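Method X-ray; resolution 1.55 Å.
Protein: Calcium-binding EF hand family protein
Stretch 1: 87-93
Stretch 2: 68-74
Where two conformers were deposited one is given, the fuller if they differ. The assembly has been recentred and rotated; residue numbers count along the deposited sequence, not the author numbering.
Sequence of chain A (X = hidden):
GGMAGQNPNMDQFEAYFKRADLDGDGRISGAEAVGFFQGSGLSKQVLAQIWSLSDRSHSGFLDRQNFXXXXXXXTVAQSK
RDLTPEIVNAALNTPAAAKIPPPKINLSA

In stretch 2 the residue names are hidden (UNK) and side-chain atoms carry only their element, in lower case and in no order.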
ATOM      1  N   ILE A  87      -8.784   2.409  12.421  0.70 17.09           N
ATOM      2  CA  ILE A  87      -7.575   1.764  11.924  0.70 15.76           C
ATOM      3  C   ILE A  87      -7.037   2.512  10.715  0.70 14.72           C
ATOM      4  O   ILE A  87      -5.830   2.716  10.584  0.70 15.64           O
ATOM      5  CB  ILE A  87      -7.871   0.289  11.584  0.70 21.10           C
ATOM      6  CG1 ILE A  87      -7.985  -0.539  12.864  0.70 26.86           C
ATOM      7  CG2 ILE A  87      -6.814  -0.262  10.641  0.70 26.41           C
ATOM      8  CD1 ILE A  87      -8.540  -1.931  12.649  0.70 32.01           C
ATOM      9  N   VAL A  88      -7.922   2.911   9.803  1.00 14.01           N
ATOM     10  CA  VAL A  88      -7.511   3.652   8.616  1.00 15.33           C
ATOM     11  C   VAL A  88      -6.824   4.948   9.018  1.00 15.54           C
ATOM     12  O   VAL A  88      -5.739   5.281   8.534  1.00 16.54           O
ATOM     13  CB  VAL A  88      -8.742   3.918   7.723  1.00 20.65           C
ATOM     14  CG1 VAL A  88      -8.453   5.022   6.726  1.00 28.85           C
ATOM     15  CG2 VAL A  88      -9.147   2.635   7.039  1.00 21.44           C
ATOM     16  N   ASN A  89      -7.441   5.705   9.925  1.00 13.17           N
ATOM     17  CA  ASN A  89      -6.847   6.960  10.354  1.00 13.43           C
ATOM     18  C   ASN A  89      -5.524   6.719  11.071  1.00 12.46           C
ATOM     19  O   ASN A  89      -4.581   7.514  10.947  1.00 14.35           O
ATOM     20  CB  ASN A  89      -7.813   7.708  11.255  1.00 15.41           C
ATOM     21  CG  ASN A  89      -7.282   9.062  11.668  1.00 14.70           C
ATOM     22  OD1 ASN A  89      -7.143   9.957  10.847  1.00 19.52           O
ATOM     23  ND2 ASN A  89      -7.011   9.215  12.934  1.00 17.87           N
ATOM     24  N   ALA A  90      -5.431   5.623  11.824  1.00 14.51           N
ATOM     25  CA  ALA A  90      -4.185   5.351  12.537  1.00 15.37           C
ATOM     26  C   ALA A  90      -3.051   5.143  11.557  1.00 13.81           C
ATOM     27  O   ALA A  90      -1.930   5.620  11.782  1.00 14.67           O
ATOM     28  CB  ALA A  90      -4.332   4.130  13.425  1.00 16.87           C
ATOM     29  N   ALA A  91      -3.319   4.465  10.439  1.00 12.73           N
ATOM     30  CA  ALA A  91      -2.272   4.188   9.454  1.00 14.50           C
ATOM     31  C   ALA A  91      -1.947   5.407   8.591  1.00 15.68           C
ATOM     32  O   ALA A  91      -0.829   5.536   8.079  1.00 18.44           O
ATOM     33  CB  ALA A  91      -2.697   3.035   8.547  1.00 17.64           C
ATOM     34  N   LEU A  92      -2.904   6.295   8.380  1.00 16.43           N
ATOM     35  CA  LEU A  92      -2.766   7.380   7.424  1.00 13.01           C
ATOM     36  C   LEU A  92      -2.400   8.708   8.068  1.00 16.27           C
ATOM     37  O   LEU A  92      -1.783   9.547   7.404  1.00 16.47           O
ATOM     38  CB  LEU A  92      -4.076   7.574   6.645  1.00 18.70           C
ATOM     39  CG  LEU A  92      -4.531   6.370   5.831  1.00 23.98           C
ATOM     40  CD1 LEU A  92      -5.771   6.776   5.042  1.00 28.55           C
ATOM     41  CD2 LEU A  92      -3.466   5.863   4.930  1.00 26.54           C
ATOM     42  N   ASN A  93      -2.694   8.890   9.358  1.00 14.32           N
ATOM     43  CA  ASN A  93      -2.593  10.207   9.969  1.00 13.80           C
ATOM     44  C   ASN A  93      -1.949  10.215  11.351  1.00 13.69           C
ATOM     45  O   ASN A  93      -2.002  11.259  12.023  1.00 18.14           O
ATOM     46  CB  ASN A  93      -3.991  10.851  10.078  1.00 15.00           C
ATOM     47  CG  ASN A  93      -4.562  11.250   8.736  1.00 18.85           C
ATOM     48  OD1 ASN A  93      -3.891  11.895   7.936  1.00 21.62           O
ATOM     49  ND2 ASN A  93      -5.813  10.891   8.491  1.00 20.01           N
ATOM     50  N   UNK A  68       3.286   3.825   0.142  1.00 11.46           N
ATOM     51  CA  UNK A  68       3.690   3.210   1.399  1.00 12.10           C
ATOM     52  C   UNK A  68       2.484   3.044   2.313  1.00 13.02           C
ATOM     53  O   UNK A  68       2.356   2.028   3.008  1.00 13.08           O
ATOM     54  c   UNK A  68       8.474   4.646   1.742  1.00 15.86           C
ATOM     55  o   UNK A  68      10.040   4.263   0.006  1.00 18.14           O
ATOM     56  c   UNK A  68       7.726   3.648  -0.290  1.00 13.92           C
ATOM     57  c   UNK A  68       6.451   3.564   0.228  1.00 13.86           C
ATOM     58  c   UNK A  68       7.202   4.565   2.240  1.00 13.20           C
ATOM     59  c   UNK A  68       4.773   4.018   2.095  1.00 12.78           C
ATOM     60  c   UNK A  68       6.171   4.025   1.505  1.00 13.49           C
ATOM     61  c   UNK A  68       8.732   4.166   0.471  1.00 14.85           C
ATOM     62  N   UNK A  69       1.582   4.027   2.330  1.00 12.26           N
ATOM     63  CA  UNK A  69       0.373   3.875   3.126  1.00 11.94           C
ATOM     64  C   UNK A  69      -0.504   2.741   2.605  1.00 13.11           C
ATOM     65  O   UNK A  69      -1.091   1.990   3.393  1.00 12.23           O
ATOM     66  o   UNK A  69       0.891   5.868   5.055  1.00 17.92           O
ATOM     67  c   UNK A  69       0.186   6.203   4.109  1.00 14.77           C
ATOM     68  n   UNK A  69      -0.091   7.457   3.850  1.00 17.09           N
ATOM     69  c   UNK A  69      -0.425   5.172   3.174  1.00 13.48           C
ATOM     70  N   UNK A  70      -0.589   2.570   1.283  0.59 10.13           N
ATOM     71  CA  UNK A  70      -1.359   1.427   0.780  0.59 11.20           C
ATOM     72  C   UNK A  70      -0.710   0.113   1.191  0.59 12.34           C
ATOM     73  O   UNK A  70      -1.410  -0.870   1.437  0.59 12.20           O
ATOM     74  c   UNK A  70      -1.531   1.490  -0.739  0.59 11.47           C
ATOM     75  o   UNK A  70      -0.375   1.071  -1.460  0.59 12.67           O
ATOM     76  N   UNK A  71       0.618   0.072   1.256  1.00 11.62           N
ATOM     77  CA  UNK A  71       1.319  -1.124   1.731  1.00 11.83           C
ATOM     78  C   UNK A  71       1.000  -1.400   3.197  1.00 11.43           C
ATOM     79  O   UNK A  71       0.797  -2.558   3.598  1.00 12.11           O
ATOM     80  c   UNK A  71       4.807  -0.556   0.055  1.00 14.68           C
ATOM     81  c   UNK A  71       2.830  -0.943   1.538  1.00 13.01           C
ATOM     82  c   UNK A  71       3.330  -1.007   0.085  1.00 12.50           C
ATOM     83  c   UNK A  71       3.134  -2.361  -0.558  1.00 13.60           C
ATOM     84  N   UNK A  72       0.951  -0.342   4.020  1.00 12.52           N
ATOM     85  CA  UNK A  72       0.613  -0.506   5.427  1.00 11.39           C
ATOM     86  C   UNK A  72      -0.799  -1.039   5.590  1.00 10.39           C
ATOM     87  O   UNK A  72      -1.045  -1.916   6.419  1.00 11.78           O
ATOM     88  c   UNK A  72       4.322   3.898   6.254  1.00 16.31           C
ATOM     89  c   UNK A  72       2.181   1.311   6.266  1.00 14.30           C
ATOM     90  n   UNK A  72       3.720   3.026   7.062  1.00 16.76           N
ATOM     91  n   UNK A  72       3.651   4.576   5.342  1.00 14.50           N
ATOM     92  c   UNK A  72       2.304   2.659   6.988  1.00 13.82           C
ATOM     93  n   UNK A  72       5.619   4.097   6.371  1.00 19.47           N
ATOM     94  c   UNK A  72       0.765   0.821   6.178  1.00 11.47           C
ATOM     95  N   UNK A  73      -1.744  -0.503   4.828  1.00 10.61           N
ATOM     96  CA  UNK A  73      -3.109  -1.007   4.907  1.00 10.81           C
ATOM     97  C   UNK A  73      -3.176  -2.453   4.450  1.00 11.14           C
ATOM     98  O   UNK A  73      -3.965  -3.238   5.001  1.00 12.37           O
ATOM     99  c   UNK A  73      -4.236   1.275   4.651  1.00 11.16           C
ATOM    100  c   UNK A  73      -4.955   1.236   5.992  1.00 14.68           C
ATOM    101  c   UNK A  73      -4.020  -0.120   4.087  1.00 11.59           C
ATOM    102  c   UNK A  73      -4.984   2.149   3.651  1.00 16.88           C
ATOM    103  N   UNK A  74      -2.396  -2.821   3.426  1.00 11.60           N
ATOM    104  CA  UNK A  74      -2.331  -4.219   3.002  1.00 11.37           C
ATOM    105  C   UNK A  74      -1.826  -5.111   4.132  1.00 11.39           C
ATOM    106  O   UNK A  74      -2.380  -6.187   4.382  1.00 13.92           O
ATOM    107  c   UNK A  74      -1.493  -4.377   1.722  1.00 11.23           C
ATOM    108  c   UNK A  74      -1.136  -5.834   1.479  1.00 13.20           C
ATOM    109  c   UNK A  74      -2.231  -3.779   0.542  1.00 14.17           C
TER
HETATM  110  O   HOH W   1       0.575   9.257   6.071  1.00 17.06           O

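Two helical segments of one chain pass each other here, their N-to-C directions inclined at 143°, so they run roughly antiparallel, with a closest axial approach of 9.7 Å.

Position 68 carries eight side-chain atoms: one carbon, then a ring of six carbons bearing a single oxygen. None of them touches stretch 1. A phenol ring of this kind is tyrosine, Tyr68. Its ring takes no part in the contact, and its hydroxyl is hydrogen-bonded elsewhere in the structure; an aromatic ring with a polar end suits a partly exposed site where the OH finds a partner.

Position 69 has two carbons, the second carrying one oxygen and one nitrogen. The bond from CA to CB points toward stretch 1, and CB lies 3.6 Å from Leu92 CD2. A short carboxamide means asparagine, Asn69. An amide offers both a donor and an acceptor from a small side chain, and the donor is used at once: ND2 of Asn69 gives a hydrogen bond of 2.9 Å to the oxygen of water 1, which in turn donates to Leu92 O at 2.7 Å. Asn69 OD1 lies 3.5 Å from Ala91 O, but both are acceptors and no hydrogen bond joins them.

Position 70 shows one carbon and one oxygen; the CA-to-CB bond points away from stretch 1, and the side chain makes no contact with it. This is serine, Ser70. Its hydroxyl is hydrogen-bonded to a residue adjoining the stretches, which suits a polar group in a buried position.

Position 71 has four carbons, forked at the second, and makes no contact with stretch 1. The fork beyond CB identifies leucine, Leu71, a buried apolar side chain on another side of the helix.

Position 72 is a long chain of three carbons and a nitrogen, ending in a carbon with two more nitrogens. The CA-to-CB bond points toward stretch 1, and the third side-chain carbon lies 4.4 Å from Ala91 O. The guanidinium group marks arginine, Arg72. NH1 of Arg72 makes a weak hydrogen bond of 3.1 Å to Asn69 OD1, thereby giving that oxygen a donor, while NE is satisfied elsewhere in the structure.

Position 73 again has four carbons forked at the second. Its CA-to-CB bond points sideways, but the end of the side chain comes nearer and meets three residues of stretch 1. It is leucine, Leu73: CD2 packs 3.9 Å from Ala91 CB and 4.4 Å from Val88 CA, and CD1 lies 4.2 Å from Leu92 CD2. The forked end thus presents methyls to two apolar neighbours.

Position 74 has one carbon bearing two more and makes no contact with stretch 1. Branching at CB gives valine, Val74, whose compact apolar side chain suits a buried site outside this contact.

The contact therefore combines apolar packing with a water-mediated polar link. Ala91, with its small methyl, and Leu92 pack on Leu73, while Asn69 contributes both its CB, against Leu92, and its amide. No direct hydrogen bond crosses between the stretches; water 1 bridges them, and 265 Å² of surface is buried in all.

Stretch 2, residues 68-74: YNSLRLV
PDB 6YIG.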